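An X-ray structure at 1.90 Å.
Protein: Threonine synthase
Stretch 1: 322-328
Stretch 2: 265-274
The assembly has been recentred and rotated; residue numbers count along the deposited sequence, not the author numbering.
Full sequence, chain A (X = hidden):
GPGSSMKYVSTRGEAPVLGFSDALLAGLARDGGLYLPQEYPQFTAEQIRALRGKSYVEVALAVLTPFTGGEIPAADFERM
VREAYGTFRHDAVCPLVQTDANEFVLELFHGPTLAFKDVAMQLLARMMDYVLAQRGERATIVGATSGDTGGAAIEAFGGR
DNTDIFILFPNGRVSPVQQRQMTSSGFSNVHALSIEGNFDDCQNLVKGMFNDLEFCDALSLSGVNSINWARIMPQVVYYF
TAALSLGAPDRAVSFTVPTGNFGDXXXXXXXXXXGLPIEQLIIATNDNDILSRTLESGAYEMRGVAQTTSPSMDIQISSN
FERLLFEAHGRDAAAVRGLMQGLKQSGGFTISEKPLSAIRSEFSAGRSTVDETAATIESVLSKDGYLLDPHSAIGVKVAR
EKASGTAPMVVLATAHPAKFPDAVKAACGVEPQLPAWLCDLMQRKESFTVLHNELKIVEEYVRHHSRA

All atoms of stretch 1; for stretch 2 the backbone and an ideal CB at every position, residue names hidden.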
# COMPACT_ATOMS: atom_id res chain seq x y z
N GLU A 322 -5.39 -8.65 9.74
CA GLU A 322 -4.94 -9.05 11.07
C GLU A 322 -4.69 -7.88 12.00
O GLU A 322 -4.95 -8.00 13.20
CB GLU A 322 -3.68 -9.96 11.00
CG GLU A 322 -3.10 -10.36 12.35
CD GLU A 322 -1.93 -11.33 12.26
OE1 GLU A 322 -1.69 -11.91 11.17
OE2 GLU A 322 -1.29 -11.54 13.29
N ARG A 323 -4.22 -6.74 11.47
CA ARG A 323 -4.01 -5.58 12.31
C ARG A 323 -5.36 -5.10 12.85
O ARG A 323 -5.50 -4.80 14.06
CB ARG A 323 -3.26 -4.47 11.58
CG ARG A 323 -1.78 -4.70 11.49
CD ARG A 323 -1.08 -3.61 10.68
NE ARG A 323 0.36 -3.54 10.97
CZ ARG A 323 1.33 -4.01 10.19
NH1 ARG A 323 1.08 -4.59 9.02
NH2 ARG A 323 2.58 -3.91 10.57
N LEU A 324 -6.39 -5.08 12.00
CA LEU A 324 -7.70 -4.67 12.50
C LEU A 324 -8.27 -5.71 13.46
O LEU A 324 -8.91 -5.34 14.47
CB LEU A 324 -8.70 -4.37 11.38
CG LEU A 324 -10.15 -4.02 11.81
CD1 LEU A 324 -10.19 -2.79 12.72
CD2 LEU A 324 -11.02 -3.81 10.59
N LEU A 325 -8.10 -7.00 13.14
CA LEU A 325 -8.56 -8.04 14.05
C LEU A 325 -8.03 -7.83 15.47
O LEU A 325 -8.75 -7.99 16.45
CB LEU A 325 -8.14 -9.43 13.55
CG LEU A 325 -8.90 -9.98 12.35
CD1 LEU A 325 -8.32 -11.33 11.87
CD2 LEU A 325 -10.38 -10.15 12.66
N PHE A 326 -6.75 -7.52 15.58
CA PHE A 326 -6.09 -7.30 16.88
C PHE A 326 -6.79 -6.16 17.61
O PHE A 326 -7.17 -6.32 18.78
CB PHE A 326 -4.61 -6.96 16.65
CG PHE A 326 -3.77 -6.83 17.89
CD1 PHE A 326 -3.65 -7.87 18.79
CD2 PHE A 326 -3.03 -5.67 18.13
CE1 PHE A 326 -2.82 -7.76 19.91
CE2 PHE A 326 -2.20 -5.55 19.22
CZ PHE A 326 -2.10 -6.60 20.13
N GLU A 327 -7.00 -5.04 16.93
CA GLU A 327 -7.65 -3.89 17.57
C GLU A 327 -9.10 -4.21 17.98
O GLU A 327 -9.54 -3.85 19.08
CB GLU A 327 -7.61 -2.67 16.62
CG GLU A 327 -6.20 -2.24 16.22
CD GLU A 327 -5.44 -1.57 17.32
OE1 GLU A 327 -5.90 -1.59 18.51
OE2 GLU A 327 -4.35 -1.05 17.00
N ALA A 328 -9.81 -4.90 17.10
CA ALA A 328 -11.21 -5.23 17.31
C ALA A 328 -11.42 -6.19 18.51
O ALA A 328 -12.48 -6.13 19.16
CB ALA A 328 -11.83 -5.78 16.04
N UNK A 265 -6.63 1.27 3.89
CA UNK A 265 -7.73 1.60 4.76
C UNK A 265 -7.34 1.48 6.24
O UNK A 265 -7.87 2.25 7.07
CB UNK A 265 -8.92 0.70 4.45
N UNK A 266 -6.43 0.58 6.57
CA UNK A 266 -5.96 0.51 7.96
C UNK A 266 -5.30 1.84 8.37
O UNK A 266 -5.47 2.28 9.48
CB UNK A 266 -4.98 -0.65 8.13
N UNK A 267 -4.59 2.49 7.45
CA UNK A 267 -4.01 3.82 7.69
C UNK A 267 -5.05 4.89 7.98
O UNK A 267 -4.81 5.78 8.82
CB UNK A 267 -3.18 4.25 6.48
N UNK A 268 -6.21 4.77 7.34
CA UNK A 268 -7.36 5.63 7.63
C UNK A 268 -7.90 5.37 9.02
O UNK A 268 -8.22 6.31 9.76
CB UNK A 268 -8.47 5.42 6.59
N UNK A 269 -7.95 4.10 9.40
CA UNK A 269 -8.30 3.73 10.77
C UNK A 269 -7.33 4.37 11.77
O UNK A 269 -7.76 4.88 12.84
CB UNK A 269 -8.30 2.21 10.93
N UNK A 270 -6.06 4.37 11.45
CA UNK A 270 -5.04 4.91 12.31
C UNK A 270 -5.28 6.41 12.45
O UNK A 270 -5.23 6.95 13.56
CB UNK A 270 -3.64 4.61 11.76
N UNK A 271 -5.54 7.09 11.34
CA UNK A 271 -5.86 8.50 11.40
C UNK A 271 -7.02 8.80 12.35
O UNK A 271 -6.95 9.71 13.17
CB UNK A 271 -6.19 9.01 10.00
N UNK A 272 -8.07 8.02 12.23
CA UNK A 272 -9.20 8.12 13.12
C UNK A 272 -8.78 7.88 14.58
O UNK A 272 -9.18 8.65 15.46
CB UNK A 272 -10.28 7.12 12.70
N UNK A 273 -8.03 6.83 14.84
CA UNK A 273 -7.52 6.60 16.20
C UNK A 273 -6.71 7.79 16.74
O UNK A 273 -6.71 8.05 17.95
CB UNK A 273 -6.65 5.34 16.22
N UNK A 274 -5.99 8.49 15.85
CA UNK A 274 -5.20 9.64 16.27
C UNK A 274 -6.05 10.88 16.57
O UNK A 274 -5.54 11.83 17.15
CB UNK A 274 -4.17 9.97 15.19

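Both stretches are helical, and their N-to-C directions diverge by 34° with a closest axial approach of 10.8 Å. That spacing leaves room for side chains between the backbones, so the positions of stretch 2 can be judged by where each ideal CB lies relative to stretch 1.

At position 265 nothing of stretch 1 lies within 5.5 Å of the ideal CB, and the helical phi/psi of -67/-31° excludes little. Many side chains would suit; the deposited residue is Ile265, which makes no contact.

Position 266 is the point of closest backbone approach: its CA is 7.1 Å from the CA of Leu324. CA-to-CB points toward stretch 1, and the ideal CB is 5.4 Å from Arg323 CB. What stretch 1 offers here is mostly carbon: the CB atoms of Arg323 and Leu324, with the CG of Glu327 one turn on. A leucine, methionine or aromatic residue could fill the gap. The deposited residue is Phe266, with chi1 at -170° (t). Its ring lies so that Arg323 CB sits over one face, 3.8 Å from the ring centroid and 15° off the normal, a CH-pi contact. Leu324 CB packs 4.2 Å from Phe266 CD1, and Glu327 CG meets the ring edge, 4.3 Å from Phe266 CZ. One flat side chain thus touches two successive turns of the other helix.

Positions 267 and 268 are out of reach. Small or large residues could be argued for at 267, which is Ala267. At 268 phi/psi of -67/-41° suits any helix-compatible residue; the visible geometry does not account for the deposited Gly268.

Position 269 again points toward stretch 1, but no atom there comes within 5.5 Å of its ideal CB, so a long side chain is needed to make contact. Leu324 CD1 offers an apolar surface and Glu327 lies farther along; leucine, methionine or an aromatic would serve. The deposited Tyr269 (chi1 173°, t) places a ring face against Leu324 CD1, which is 4.3 Å from Tyr269 CE1, while Tyr269 OH reaches to 3.4 Å from Glu327 CB.

No atom of stretch 1 is within 5.5 Å of the ideal CB at 270, 271 or 272; many side chains would suit, and Val270, Ala271 and Lys272 are deposited.

Position 273 points toward stretch 1 from a distance, and the carboxylate of Glu327 is the evident attraction. A long basic side chain, arginine or lysine, would suit, as might a long polar one. The deposited Arg273 folds through three m rotamers and forms a salt bridge whose hydrogen bond, from Arg273 NH1 to Glu327 OE1, is weak at 3.3 Å and 150°. NH1 of Arg273 also donates to Tyr269 OH at 3.0 Å. Water 1 reinforces the pair, accepting from Arg273 NH2 at 2.9 Å and donating to Glu327 OE1 at 2.9 Å.

At 274 the ideal CB is likewise beyond 5.5 Å, so stretch 1 sets no preference; it is Met274.

Stretch 2, residues 265-274: IFAGYVAKRM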
# COMPACT_ATOMS: atom_id res chain seq x y z
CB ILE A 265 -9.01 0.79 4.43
CG1 ILE A 265 -10.24 1.55 4.94
CG2 ILE A 265 -8.91 -0.65 4.95
CD1 ILE A 265 -11.59 0.88 4.64
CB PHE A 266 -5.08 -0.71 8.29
CG PHE A 266 -4.83 -0.86 9.77
CD1 PHE A 266 -5.76 -1.48 10.57
CD2 PHE A 266 -3.69 -0.30 10.37
CE1 PHE A 266 -5.58 -1.56 11.97
CE2 PHE A 266 -3.49 -0.37 11.75
CZ PHE A 266 -4.45 -1.00 12.55
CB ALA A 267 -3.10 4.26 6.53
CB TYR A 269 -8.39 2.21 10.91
CG TYR A 269 -8.59 1.73 12.31
CD1 TYR A 269 -9.86 1.66 12.88
CD2 TYR A 269 -7.53 1.33 13.07
CE1 TYR A 269 -10.03 1.23 14.18
CE2 TYR A 269 -7.70 0.86 14.37
CZ TYR A 269 -8.95 0.82 14.91
OH TYR A 269 -9.09 0.42 16.22
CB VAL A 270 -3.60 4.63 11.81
CG1 VAL A 270 -2.57 5.43 12.68
CG2 VAL A 270 -3.30 3.14 11.89
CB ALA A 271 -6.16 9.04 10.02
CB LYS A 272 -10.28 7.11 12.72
CG LYS A 272 -11.58 7.18 13.52
CD LYS A 272 -12.65 6.22 12.99
CE LYS A 272 -14.00 6.50 13.62
NZ LYS A 272 -14.95 5.34 13.54
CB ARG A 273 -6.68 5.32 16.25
CG ARG A 273 -7.49 4.03 16.14
CD ARG A 273 -8.40 3.80 17.34
NE ARG A 273 -7.64 3.69 18.59
CZ ARG A 273 -7.11 2.57 19.07
NH1 ARG A 273 -7.27 1.41 18.45
NH2 ARG A 273 -6.42 2.61 20.19
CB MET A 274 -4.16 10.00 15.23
CG MET A 274 -3.12 8.92 15.00
SD MET A 274 -2.15 9.28 13.53
CE MET A 274 -1.22 10.71 14.13
O HOH W 1 -5.32 0.07 20.87
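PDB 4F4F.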